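Local atomic coordinates of packaging enzyme P4 (Pseudomonas phage phi13, PDB entry 4BLP), a protein that probably acts as the hexameric, RecA-like NTPase motor that hydrolyses nucleoside triphosphates to package viral RNA into the phage capsid. Residues A238-N243 and A274-G279; I66-G71 and L125-V130; W174-E179 and V211-R216; L202-D207 and V251-A256. One frame throughout, in Å; residues are numbered along the deposited sequence.

Interaction 1 (A238-N243 and A274-G279)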
loop_
_atom_site.group_PDB
_atom_site.type_symbol
_atom_site.label_atom_id
_atom_site.label_comp_id
_atom_site.label_asym_id
_atom_site.label_seq_id
_atom_site.Cartn_x
_atom_site.Cartn_y
_atom_site.Cartn_z
ATOM N N ALA D 238 -6.078 -17.896 10.154
ATOM C CA ALA D 238 -4.818 -18.567 10.612
ATOM C C ALA D 238 -5.127 -19.492 11.767
ATOM O O ALA D 238 -4.600 -20.595 11.837
ATOM C CB ALA D 238 -3.758 -17.538 11.049
ATOM N N LEU D 239 -5.955 -19.023 12.709
ATOM C CA LEU D 239 -6.297 -19.894 13.861
ATOM C C LEU D 239 -7.067 -21.137 13.386
ATOM O O LEU D 239 -6.820 -22.232 13.884
ATOM C CB LEU D 239 -7.158 -19.100 14.853
ATOM C CG LEU D 239 -6.386 -18.010 15.638
ATOM C CD1 LEU D 239 -7.359 -17.191 16.486
ATOM C CD2 LEU D 239 -5.266 -18.631 16.555
ATOM N N THR D 240 -7.948 -20.994 12.395
ATOM C CA THR D 240 -8.672 -22.194 11.870
ATOM C C THR D 240 -7.698 -23.108 11.160
ATOM O O THR D 240 -7.821 -24.322 11.263
ATOM C CB THR D 240 -9.834 -21.768 10.949
ATOM O OG1 THR D 240 -10.741 -21.008 11.766
ATOM C CG2 THR D 240 -10.569 -22.975 10.333
ATOM N N SER D 241 -6.751 -22.542 10.413
ATOM C CA SER D 241 -5.730 -23.386 9.733
ATOM C C SER D 241 -4.916 -24.186 10.745
ATOM O O SER D 241 -4.763 -25.412 10.584
ATOM C CB SER D 241 -4.806 -22.523 8.867
ATOM O OG SER D 241 -5.560 -21.960 7.806
ATOM N N LEU D 242 -4.424 -23.510 11.807
ATOM C CA LEU D 242 -3.649 -24.213 12.832
ATOM C C LEU D 242 -4.522 -25.210 13.557
ATOM O O LEU D 242 -4.112 -26.360 13.778
ATOM C CB LEU D 242 -3.072 -23.181 13.824
ATOM C CG LEU D 242 -2.031 -22.257 13.198
ATOM C CD1 LEU D 242 -1.627 -21.150 14.201
ATOM C CD2 LEU D 242 -0.745 -23.086 12.783
ATOM N N ASN D 243 -5.759 -24.809 13.863
ATOM C CA ASN D 243 -6.694 -25.749 14.492
ATOM C C ASN D 243 -6.858 -27.061 13.686
ATOM O O ASN D 243 -6.806 -28.167 14.236
ATOM C CB ASN D 243 -8.087 -25.084 14.595
ATOM C CG ASN D 243 -9.039 -25.981 15.339
ATOM O OD1 ASN D 243 -9.046 -25.987 16.578
ATOM N ND2 ASN D 243 -9.871 -26.749 14.598
ATOM N N ALA D 274 -13.711 -17.791 19.015
ATOM C CA ALA D 274 -14.401 -19.039 19.383
ATOM C C ALA D 274 -14.910 -19.789 18.138
ATOM O O ALA D 274 -14.862 -21.007 18.101
ATOM C CB ALA D 274 -15.576 -18.738 20.308
ATOM N N ALA D 275 -15.348 -19.041 17.099
ATOM C CA ALA D 275 -15.874 -19.607 15.870
ATOM C C ALA D 275 -14.768 -20.176 14.995
ATOM O O ALA D 275 -15.074 -20.872 14.026
ATOM C CB ALA D 275 -16.633 -18.532 15.092
ATOM N N SER D 276 -13.491 -19.944 15.372
ATOM C CA SER D 276 -12.361 -20.381 14.567
ATOM C C SER D 276 -11.651 -21.624 15.078
ATOM O O SER D 276 -10.825 -22.179 14.340
ATOM C CB SER D 276 -11.338 -19.248 14.464
ATOM O OG SER D 276 -11.962 -18.040 14.024
ATOM N N VAL D 277 -11.888 -22.032 16.345
ATOM C CA VAL D 277 -11.058 -23.093 16.934
ATOM C C VAL D 277 -11.882 -24.136 17.693
ATOM O O VAL D 277 -13.068 -23.927 17.939
ATOM C CB VAL D 277 -10.008 -22.448 17.895
ATOM C CG1 VAL D 277 -9.019 -21.515 17.136
ATOM C CG2 VAL D 277 -10.717 -21.653 19.020
ATOM N N ALA D 278 -11.209 -25.206 18.164
ATOM C CA ALA D 278 -11.864 -26.285 18.911
ATOM C C ALA D 278 -12.296 -25.844 20.304
ATOM O O ALA D 278 -13.253 -26.385 20.831
ATOM C CB ALA D 278 -10.934 -27.488 19.033
ATOM N N GLY D 279 -11.576 -24.895 20.907
ATOM C CA GLY D 279 -11.964 -24.441 22.237
ATOM C C GLY D 279 -11.395 -23.098 22.594
ATOM O O GLY D 279 -10.356 -22.703 22.069
#

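Interaction 2 (I66-G71 and L125-V130)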
loop_
_atom_site.group_PDB
_atom_site.type_symbol
_atom_site.label_atom_id
_atom_site.label_comp_id
_atom_site.label_asym_id
_atom_site.label_seq_id
_atom_site.Cartn_x
_atom_site.Cartn_y
_atom_site.Cartn_z
ATOM N N ILE D 66 1.595 -31.777 4.039
ATOM C CA ILE D 66 0.348 -31.008 4.023
ATOM C C ILE D 66 0.743 -29.541 3.866
ATOM O O ILE D 66 1.373 -28.988 4.764
ATOM C CB ILE D 66 -0.548 -31.200 5.260
ATOM C CG1 ILE D 66 -0.901 -32.691 5.486
ATOM C CG2 ILE D 66 -1.849 -30.336 5.119
ATOM C CD1 ILE D 66 -1.465 -32.943 6.910
ATOM N N LEU D 67 0.324 -28.918 2.775
ATOM C CA LEU D 67 0.568 -27.493 2.553
ATOM C C LEU D 67 -0.581 -26.688 3.162
ATOM O O LEU D 67 -1.754 -27.026 2.958
ATOM C CB LEU D 67 0.627 -27.220 1.032
ATOM C CG LEU D 67 0.801 -25.753 0.598
ATOM C CD1 LEU D 67 2.237 -25.241 0.963
ATOM C CD2 LEU D 67 0.557 -25.624 -0.927
ATOM N N PHE D 68 -0.260 -25.629 3.904
ATOM C CA PHE D 68 -1.268 -24.728 4.462
ATOM C C PHE D 68 -0.656 -23.336 4.548
ATOM O O PHE D 68 0.467 -23.114 4.070
ATOM C CB PHE D 68 -1.781 -25.235 5.828
ATOM C CG PHE D 68 -0.765 -25.322 6.958
ATOM C CD1 PHE D 68 0.178 -26.353 6.997
ATOM C CD2 PHE D 68 -0.809 -24.426 8.023
ATOM C CE1 PHE D 68 1.076 -26.471 8.081
ATOM C CE2 PHE D 68 0.070 -24.555 9.103
ATOM C CZ PHE D 68 1.031 -25.551 9.108
ATOM N N ALA D 69 -1.395 -22.382 5.124
ATOM C CA ALA D 69 -0.855 -21.036 5.199
ATOM C C ALA D 69 -1.327 -20.336 6.433
ATOM O O ALA D 69 -2.447 -20.586 6.890
ATOM C CB ALA D 69 -1.305 -20.234 3.952
ATOM N N VAL D 70 -0.505 -19.409 6.937
ATOM C CA VAL D 70 -0.950 -18.487 8.006
ATOM C C VAL D 70 -0.659 -17.087 7.433
ATOM O O VAL D 70 0.504 -16.763 7.150
ATOM C CB VAL D 70 -0.326 -18.771 9.396
ATOM C CG1 VAL D 70 -0.807 -20.113 9.978
ATOM C CG2 VAL D 70 1.169 -18.676 9.403
ATOM N N GLY D 71 -1.709 -16.304 7.162
ATOM C CA GLY D 71 -1.525 -15.042 6.440
ATOM C C GLY D 71 -0.920 -15.364 5.075
ATOM O O GLY D 71 -1.333 -16.335 4.410
ATOM N N LEU D 125 -6.409 -20.792 0.648
ATOM C CA LEU D 125 -6.101 -22.098 1.211
ATOM C C LEU D 125 -6.337 -22.160 2.707
ATOM O O LEU D 125 -5.708 -21.444 3.494
ATOM C CB LEU D 125 -4.639 -22.443 0.919
ATOM C CG LEU D 125 -4.130 -23.823 1.431
ATOM C CD1 LEU D 125 -4.878 -25.000 0.786
ATOM C CD2 LEU D 125 -2.620 -23.947 1.146
ATOM N N SER D 126 -7.254 -23.060 3.086
ATOM C CA SER D 126 -7.490 -23.380 4.490
ATOM C C SER D 126 -6.989 -24.814 4.682
ATOM O O SER D 126 -6.221 -25.344 3.836
ATOM C CB SER D 126 -8.977 -23.177 4.834
ATOM O OG SER D 126 -9.202 -23.427 6.215
ATOM N N VAL D 127 -7.459 -25.504 5.743
ATOM C CA VAL D 127 -7.075 -26.897 5.994
ATOM C C VAL D 127 -8.368 -27.687 6.140
ATOM O O VAL D 127 -9.317 -27.184 6.766
ATOM C CB VAL D 127 -6.187 -27.014 7.266
ATOM C CG1 VAL D 127 -5.903 -28.474 7.611
ATOM C CG2 VAL D 127 -4.863 -26.223 7.097
ATOM N N ARG D 128 -8.445 -28.857 5.505
ATOM C CA ARG D 128 -9.679 -29.686 5.534
ATOM C C ARG D 128 -10.146 -29.915 6.969
ATOM O O ARG D 128 -9.355 -30.393 7.783
ATOM C CB ARG D 128 -9.413 -31.053 4.882
ATOM C CG ARG D 128 -9.316 -30.986 3.387
ATOM C CD ARG D 128 -8.915 -32.311 2.743
ATOM N NE ARG D 128 -8.617 -32.079 1.324
ATOM C CZ ARG D 128 -7.430 -31.697 0.849
ATOM N NH1 ARG D 128 -6.386 -31.567 1.664
ATOM N NH2 ARG D 128 -7.278 -31.438 -0.440
ATOM N N PRO D 129 -11.389 -29.525 7.310
ATOM C CA PRO D 129 -11.880 -29.782 8.681
ATOM C C PRO D 129 -12.069 -31.288 8.893
ATOM O O PRO D 129 -12.661 -31.968 8.042
ATOM C CB PRO D 129 -13.239 -29.057 8.734
ATOM C CG PRO D 129 -13.336 -28.246 7.489
ATOM C CD PRO D 129 -12.384 -28.810 6.479
ATOM N N VAL D 130 -11.608 -31.806 10.034
ATOM C CA VAL D 130 -11.797 -33.244 10.373
ATOM C C VAL D 130 -12.084 -33.352 11.882
ATOM O O VAL D 130 -11.671 -32.487 12.649
ATOM C CB VAL D 130 -10.583 -34.155 9.981
ATOM C CG1 VAL D 130 -10.266 -34.096 8.477
ATOM C CG2 VAL D 130 -9.337 -33.820 10.788
HETATM O O HOH W 1 -4.362 -27.452 3.536
HETATM O O HOH W 2 -4.225 -22.830 5.466
#

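Interaction 3 (W174-E179 and V211-R216)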
loop_
_atom_site.group_PDB
_atom_site.type_symbol
_atom_site.label_atom_id
_atom_site.label_comp_id
_atom_site.label_asym_id
_atom_site.label_seq_id
_atom_site.Cartn_x
_atom_site.Cartn_y
_atom_site.Cartn_z
ATOM N N TRP D 174 7.519 -18.531 23.481
ATOM C CA TRP D 174 7.735 -17.885 22.186
ATOM C C TRP D 174 7.317 -16.435 22.200
ATOM O O TRP D 174 6.161 -16.123 22.554
ATOM C CB TRP D 174 6.911 -18.636 21.105
ATOM C CG TRP D 174 7.120 -18.110 19.697
ATOM C CD1 TRP D 174 8.306 -17.724 19.126
ATOM C CD2 TRP D 174 6.103 -17.909 18.695
ATOM N NE1 TRP D 174 8.082 -17.257 17.843
ATOM C CE2 TRP D 174 6.740 -17.358 17.555
ATOM C CE3 TRP D 174 4.697 -18.099 18.667
ATOM C CZ2 TRP D 174 6.040 -17.067 16.365
ATOM C CZ3 TRP D 174 4.001 -17.820 17.488
ATOM C CH2 TRP D 174 4.664 -17.295 16.359
ATOM N N GLY D 175 8.237 -15.564 21.794
ATOM C CA GLY D 175 7.970 -14.135 21.616
ATOM C C GLY D 175 7.625 -13.373 22.883
ATOM O O GLY D 175 6.997 -12.313 22.827
ATOM N N GLU D 176 8.062 -13.892 24.026
ATOM C CA GLU D 176 7.827 -13.293 25.335
ATOM C C GLU D 176 9.170 -12.939 25.991
ATOM O O GLU D 176 10.144 -13.620 25.721
ATOM C CB GLU D 176 7.091 -14.306 26.241
ATOM C CG GLU D 176 5.678 -14.611 25.771
ATOM C CD GLU D 176 4.674 -13.513 26.045
ATOM O OE1 GLU D 176 5.009 -12.557 26.780
ATOM O OE2 GLU D 176 3.561 -13.583 25.478
ATOM N N PRO D 177 9.243 -11.922 26.874
ATOM C CA PRO D 177 10.548 -11.594 27.511
ATOM C C PRO D 177 10.957 -12.685 28.506
ATOM O O PRO D 177 10.096 -13.214 29.204
ATOM C CB PRO D 177 10.249 -10.280 28.274
ATOM C CG PRO D 177 8.748 -10.307 28.497
ATOM C CD PRO D 177 8.184 -10.967 27.276
ATOM N N GLY D 178 12.248 -12.974 28.574
ATOM C CA GLY D 178 12.815 -13.938 29.514
ATOM C C GLY D 178 12.409 -13.623 30.942
ATOM O O GLY D 178 12.347 -12.452 31.343
ATOM N N GLU D 179 12.086 -14.663 31.707
ATOM C CA GLU D 179 11.569 -14.520 33.074
ATOM C C GLU D 179 12.082 -15.701 33.916
ATOM O O GLU D 179 12.622 -16.636 33.327
ATOM C CB GLU D 179 10.017 -14.537 32.982
ATOM C CG GLU D 179 9.376 -13.783 34.130
ATOM C CD GLU D 179 7.908 -13.452 33.973
ATOM O OE1 GLU D 179 7.239 -14.037 33.088
ATOM O OE2 GLU D 179 7.437 -12.563 34.719
ATOM N N VAL D 211 1.420 -26.324 26.437
ATOM C CA VAL D 211 0.831 -24.975 26.398
ATOM C C VAL D 211 1.832 -24.081 25.706
ATOM O O VAL D 211 3.027 -24.214 25.955
ATOM C CB VAL D 211 0.538 -24.505 27.853
ATOM C CG1 VAL D 211 0.383 -22.980 27.929
ATOM C CG2 VAL D 211 -0.670 -25.265 28.438
ATOM N N ILE D 212 1.357 -23.163 24.873
ATOM C CA ILE D 212 2.229 -22.208 24.182
ATOM C C ILE D 212 2.016 -20.823 24.760
ATOM O O ILE D 212 0.919 -20.270 24.675
ATOM C CB ILE D 212 2.019 -22.210 22.652
ATOM C CG1 ILE D 212 2.285 -23.651 22.107
ATOM C CG2 ILE D 212 2.961 -21.201 21.979
ATOM C CD1 ILE D 212 1.251 -24.088 21.120
ATOM N N ASP D 213 3.103 -20.267 25.320
ATOM C CA ASP D 213 3.139 -18.931 25.880
ATOM C C ASP D 213 4.132 -18.124 25.053
ATOM O O ASP D 213 5.321 -18.161 25.350
ATOM C CB ASP D 213 3.543 -18.983 27.365
ATOM C CG ASP D 213 3.555 -17.630 28.027
ATOM O OD1 ASP D 213 2.964 -16.684 27.454
ATOM O OD2 ASP D 213 4.235 -17.487 29.068
ATOM N N SER D 214 3.689 -17.480 23.957
ATOM C CA SER D 214 2.271 -17.314 23.577
ATOM C C SER D 214 2.151 -17.138 22.068
ATOM O O SER D 214 3.152 -17.269 21.343
ATOM C CB SER D 214 1.735 -16.041 24.257
ATOM O OG SER D 214 2.319 -14.890 23.655
ATOM N N PHE D 215 0.947 -16.766 21.595
ATOM C CA PHE D 215 0.743 -16.488 20.176
ATOM C C PHE D 215 0.828 -14.981 19.890
ATOM O O PHE D 215 0.365 -14.530 18.839
ATOM C CB PHE D 215 -0.619 -17.083 19.713
ATOM C CG PHE D 215 -0.609 -18.529 19.282
ATOM C CD1 PHE D 215 0.518 -19.322 19.462
ATOM C CD2 PHE D 215 -1.723 -19.099 18.656
ATOM C CE1 PHE D 215 0.524 -20.673 19.061
ATOM C CE2 PHE D 215 -1.703 -20.445 18.219
ATOM C CZ PHE D 215 -0.585 -21.230 18.434
ATOM N N ARG D 216 1.459 -14.202 20.781
ATOM C CA ARG D 216 1.553 -12.758 20.514
ATOM C C ARG D 216 2.214 -12.453 19.126
ATOM O O ARG D 216 1.755 -11.536 18.451
ATOM C CB ARG D 216 2.203 -12.002 21.667
ATOM C CG ARG D 216 3.669 -12.139 21.846
ATOM C CD ARG D 216 3.991 -11.616 23.253
ATOM N NE ARG D 216 3.783 -10.178 23.436
ATOM C CZ ARG D 216 4.770 -9.296 23.548
ATOM N NH1 ARG D 216 6.036 -9.695 23.490
ATOM N NH2 ARG D 216 4.502 -8.018 23.753
#

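Interaction 4 (L202-D207 and V251-A256). With GOL (glycerol), chain J.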
loop_
_atom_site.group_PDB
_atom_site.type_symbol
_atom_site.label_atom_id
_atom_site.label_comp_id
_atom_site.label_asym_id
_atom_site.label_seq_id
_atom_site.Cartn_x
_atom_site.Cartn_y
_atom_site.Cartn_z
ATOM N N LEU D 202 5.385 -32.039 18.018
ATOM C CA LEU D 202 6.179 -33.179 18.519
ATOM C C LEU D 202 5.804 -33.536 19.958
ATOM O O LEU D 202 5.562 -34.719 20.266
ATOM C CB LEU D 202 7.683 -32.866 18.408
ATOM C CG LEU D 202 8.246 -32.992 16.985
ATOM C CD1 LEU D 202 9.601 -32.185 16.869
ATOM C CD2 LEU D 202 8.474 -34.452 16.644
ATOM N N LEU D 203 5.737 -32.544 20.831
ATOM C CA LEU D 203 5.372 -32.759 22.229
ATOM C C LEU D 203 3.950 -33.311 22.361
ATOM O O LEU D 203 3.743 -34.260 23.083
ATOM C CB LEU D 203 5.482 -31.444 22.998
ATOM C CG LEU D 203 6.924 -31.013 23.298
ATOM C CD1 LEU D 203 6.943 -29.566 23.661
ATOM C CD2 LEU D 203 7.577 -31.909 24.425
ATOM N N ALA D 204 2.981 -32.744 21.632
ATOM C CA ALA D 204 1.593 -33.227 21.718
ATOM C C ALA D 204 1.479 -34.660 21.177
ATOM O O ALA D 204 0.781 -35.504 21.769
ATOM C CB ALA D 204 0.673 -32.274 20.954
ATOM N N THR D 205 2.198 -34.964 20.080
ATOM C CA THR D 205 2.185 -36.317 19.492
ATOM C C THR D 205 2.792 -37.309 20.498
ATOM O O THR D 205 2.338 -38.480 20.570
ATOM C CB THR D 205 2.917 -36.314 18.132
ATOM O OG1 THR D 205 2.193 -35.434 17.246
ATOM C CG2 THR D 205 2.983 -37.708 17.467
ATOM N N ALA D 206 3.804 -36.829 21.279
ATOM C CA ALA D 206 4.479 -37.620 22.338
ATOM C C ALA D 206 3.687 -37.650 23.645
ATOM O O ALA D 206 4.225 -38.060 24.688
ATOM C CB ALA D 206 5.875 -37.069 22.581
ATOM N N ASP D 207 2.416 -37.229 23.589
ATOM C CA ASP D 207 1.422 -37.283 24.674
ATOM C C ASP D 207 1.703 -36.323 25.846
ATOM O O ASP D 207 1.288 -36.596 26.979
ATOM C CB ASP D 207 1.249 -38.731 25.225
ATOM C CG ASP D 207 -0.100 -38.974 25.896
ATOM O OD1 ASP D 207 -1.084 -38.267 25.545
ATOM O OD2 ASP D 207 -0.162 -39.827 26.807
ATOM N N VAL D 251 -4.038 -34.233 17.567
ATOM C CA VAL D 251 -3.431 -33.654 18.764
ATOM C C VAL D 251 -4.226 -32.455 19.232
ATOM O O VAL D 251 -5.022 -31.887 18.471
ATOM C CB VAL D 251 -1.935 -33.262 18.539
ATOM C CG1 VAL D 251 -1.091 -34.496 18.196
ATOM C CG2 VAL D 251 -1.775 -32.145 17.474
ATOM N N LEU D 252 -3.957 -32.039 20.477
ATOM C CA LEU D 252 -4.541 -30.819 21.023
ATOM C C LEU D 252 -3.415 -29.903 21.471
ATOM O O LEU D 252 -2.550 -30.335 22.256
ATOM C CB LEU D 252 -5.497 -31.115 22.201
ATOM C CG LEU D 252 -6.023 -29.866 22.925
ATOM C CD1 LEU D 252 -6.989 -29.081 22.024
ATOM C CD2 LEU D 252 -6.809 -30.281 24.189
ATOM N N LEU D 253 -3.398 -28.671 20.966
ATOM C CA LEU D 253 -2.457 -27.646 21.406
ATOM C C LEU D 253 -3.243 -26.608 22.177
ATOM O O LEU D 253 -4.399 -26.344 21.839
ATOM C CB LEU D 253 -1.709 -26.944 20.231
ATOM C CG LEU D 253 -0.800 -27.842 19.395
ATOM C CD1 LEU D 253 -0.036 -27.027 18.343
ATOM C CD2 LEU D 253 0.137 -28.649 20.264
ATOM N N VAL D 254 -2.621 -26.026 23.205
ATOM C CA VAL D 254 -3.235 -24.975 24.021
ATOM C C VAL D 254 -2.370 -23.741 23.835
ATOM O O VAL D 254 -1.146 -23.864 23.917
ATOM C CB VAL D 254 -3.373 -25.367 25.504
ATOM C CG1 VAL D 254 -4.016 -24.216 26.301
ATOM C CG2 VAL D 254 -4.204 -26.659 25.639
ATOM N N ALA D 255 -2.955 -22.582 23.526
ATOM C CA ALA D 255 -2.105 -21.397 23.349
ATOM C C ALA D 255 -2.721 -20.163 23.969
ATOM O O ALA D 255 -3.921 -19.964 23.809
ATOM C CB ALA D 255 -1.880 -21.153 21.866
ATOM N N ALA D 256 -1.895 -19.320 24.624
ATOM C CA ALA D 256 -2.344 -18.017 25.138
ATOM C C ALA D 256 -2.357 -17.010 23.992
ATOM O O ALA D 256 -1.427 -16.982 23.171
ATOM C CB ALA D 256 -1.415 -17.528 26.257
HETATM C C1 GOL J . -1.744 -34.891 25.604
HETATM O O1 GOL J . -2.417 -35.819 26.443
HETATM C C2 GOL J . -2.520 -34.743 24.317
HETATM O O2 GOL J . -3.815 -34.209 24.619
HETATM C C3 GOL J . -1.826 -33.852 23.310
HETATM O O3 GOL J . -2.449 -33.975 22.028
#

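Interaction 1 (A238-N243 and A274-G279)
In this RecA-like P-loop NTPase fold, helix 233-248 lies against the loop that leads into core strand 279-284, and three side chains of the helix meet that loop in different ways. Leu239 points toward it and makes the apolar part of the contact, its CB lying 3.8 Å from Val277 CG1 while the rest of the side chain packs on Leu148 and Phe215. Thr240 starts off to one side, but its chi1 of -62° turns OG1 beside the backbone N and over to the loop. There Thr240 OG1 donates to Ser276 O at 2.8 Å, approaching in the carbonyl plane, on a lone pair. The same hydroxyl receives a bond from Arg216 of a neighbouring subunit, which also bonds Ser276 OG; the seam therefore lies at a subunit interface. One turn on, Asn243 stretches across with CG anti to the backbone N (chi1 -175°). Its amide oxygen is gripped twice by backbone N-H groups, of Leu148 and of Ala278. The second bond, Ala278 N to Asn243 OD1 at 2.8 Å, is bent, with the nitrogen well above the plane of the amide carbonyl.

Interaction 2 (I66-G71 and L125-V130)
Two leucines reach each other through matching torsions: in Leu67 and Leu125 alike CG stands anti to the backbone N (chi1 177° and -179°), and beyond it the two chains follow the same course. They cross at about a right angle, and Leu125 CD2 is the methyl that makes the contact. Laid over the strand, Leu125 CD2 lies 3.9 Å from Leu67 CG and 3.7 Å from Phe68 CA. Phe68 takes the crowded position between backbone N and carbonyl carbon (chi1 63°), which turns its ring away from the 125-130 segment toward Leu197 and Ile245. What remains for the partner is the root of the side chain: Phe68 CB meets Val127 CG2 at 3.5 Å, the two side chains lying side by side and pointing the same way. Strand 65-70 is the outermost strand of a small antiparallel sheet within the chain, and the loop runs past it without direct backbone hydrogen bonds. Water fills that role. One molecule donates to both Leu67 O and Ser126 O, at 2.7 and 2.8 Å respectively; another accepts from Ala69 N (2.9 Å) and donates to Leu125 O (2.8 Å). The chemistry implies a seam held by apolar packing and by water-mediated backbone bonds: one water joins two acceptors that cannot bond each other, the other an N-H and a C=O too far apart to meet.

Interaction 3 (W174-E179 and V211-R216)
Two nearly straight backbone bonds, Trp174 N to Asp213 O (2.9 Å) and Ser214 N to Trp174 O (3.1 Å), clasp the ends of two neighbouring parallel strands, just where a cis peptide links Asp213 to Ser214. Trp174, with CG anti to the backbone N, brings CZ3 to Phe215 CD1 at 4.3 Å, the phenylalanine atom sitting at the edge of the indole; NE1 bonds Ala191 O. Glu176 is bent at chi2 (-75°), which swings its carboxylate back over the strand end. Asp213, whose OD2 pairs with Arg173 and makes a weak hydrogen bond to Ser160 of the probable Walker A loop, probably corresponds to the Walker B carboxylate of RecA-like ATPases, consistent with a nucleotide-site role. Glu176 OE2 lies 3.7 Å from Asp213 OD1, a closeness of like charges that might raise the proton affinity of either. Ser214 OG donates to the anti lone pair of Glu176 OE2 at 2.6 Å, and also accepts from Arg216 N, forming an ST turn. Arg216, bent at chi3, brings NE to only a long salt bridge with Glu176 OE2 (4.0 Å). Arg216 NH1 donates to Gly175 O at 2.9 Å, with the oxygen in the guanidinium plane and the bond nearly along the C=O axis.

Interaction 4 (L202-D207 and V251-A256)
Leu203 lies in the last turn of helix 193-205, and its carbonyl oxygen takes the N-H of Tyr208 as part of the helix ending. Ala204 comes next and carries the apolar contact. Ala204 CB points toward the residues leading into strand 252-257 and lies 3.7 Å from both Val251 CB and Leu253 CD2. The small methyl lets the helix end come close to the strand, the CA atoms of Ala204 and Val251 being 5.8 Å apart. Thr205 touches at the margin: its OG1, beside the backbone N at chi1 -62°, lies 3.5 Å from Val251 CG1, while its polar need is met one turn back by Leu201 O. Asp207 then turns to positive phi, and its N bonds Ala204 O at 3.0 Å. Its carboxylate does not reach the strand directly; a glycerol, probably from the crystallisation liquor, spans the distance. Glycerol O1 donates to Asp207 OD1 at 2.9 Å, and Leu252 N donates to glycerol O3 at 2.9 Å, almost straight (166°). Arg209 also bonds the glycerol. With Asp207 as the C-prime residue, the helix closes in a Schellman motif, and its final turn packs on the entry to strand 252-257, the helix-on-sheet layering characteristic of the alpha/beta core of RecA-like P-loop NTPases.

In the fold
From the N terminus, interaction 2 comes first: 66-71 meets 125-130, closing a loop that is complete before any other contact opens. Segment 174-179 then opens interaction 3, and 202-207 opens interaction 4 before 211-216 closes interaction 3, so these two cross; they share the core sheet, in which strands 210-213 and 252-257 are neighbours. Interaction 1 opens at 238-243, before 251-256 closes interaction 4, and ends at 274-279, so it crosses interaction 4 but follows interaction 3. Helix 233-248 is the common element: it packs on strand 65-70 of interaction 2 and on Phe215 of interaction 3, tying the small antiparallel sheet to the core sheet.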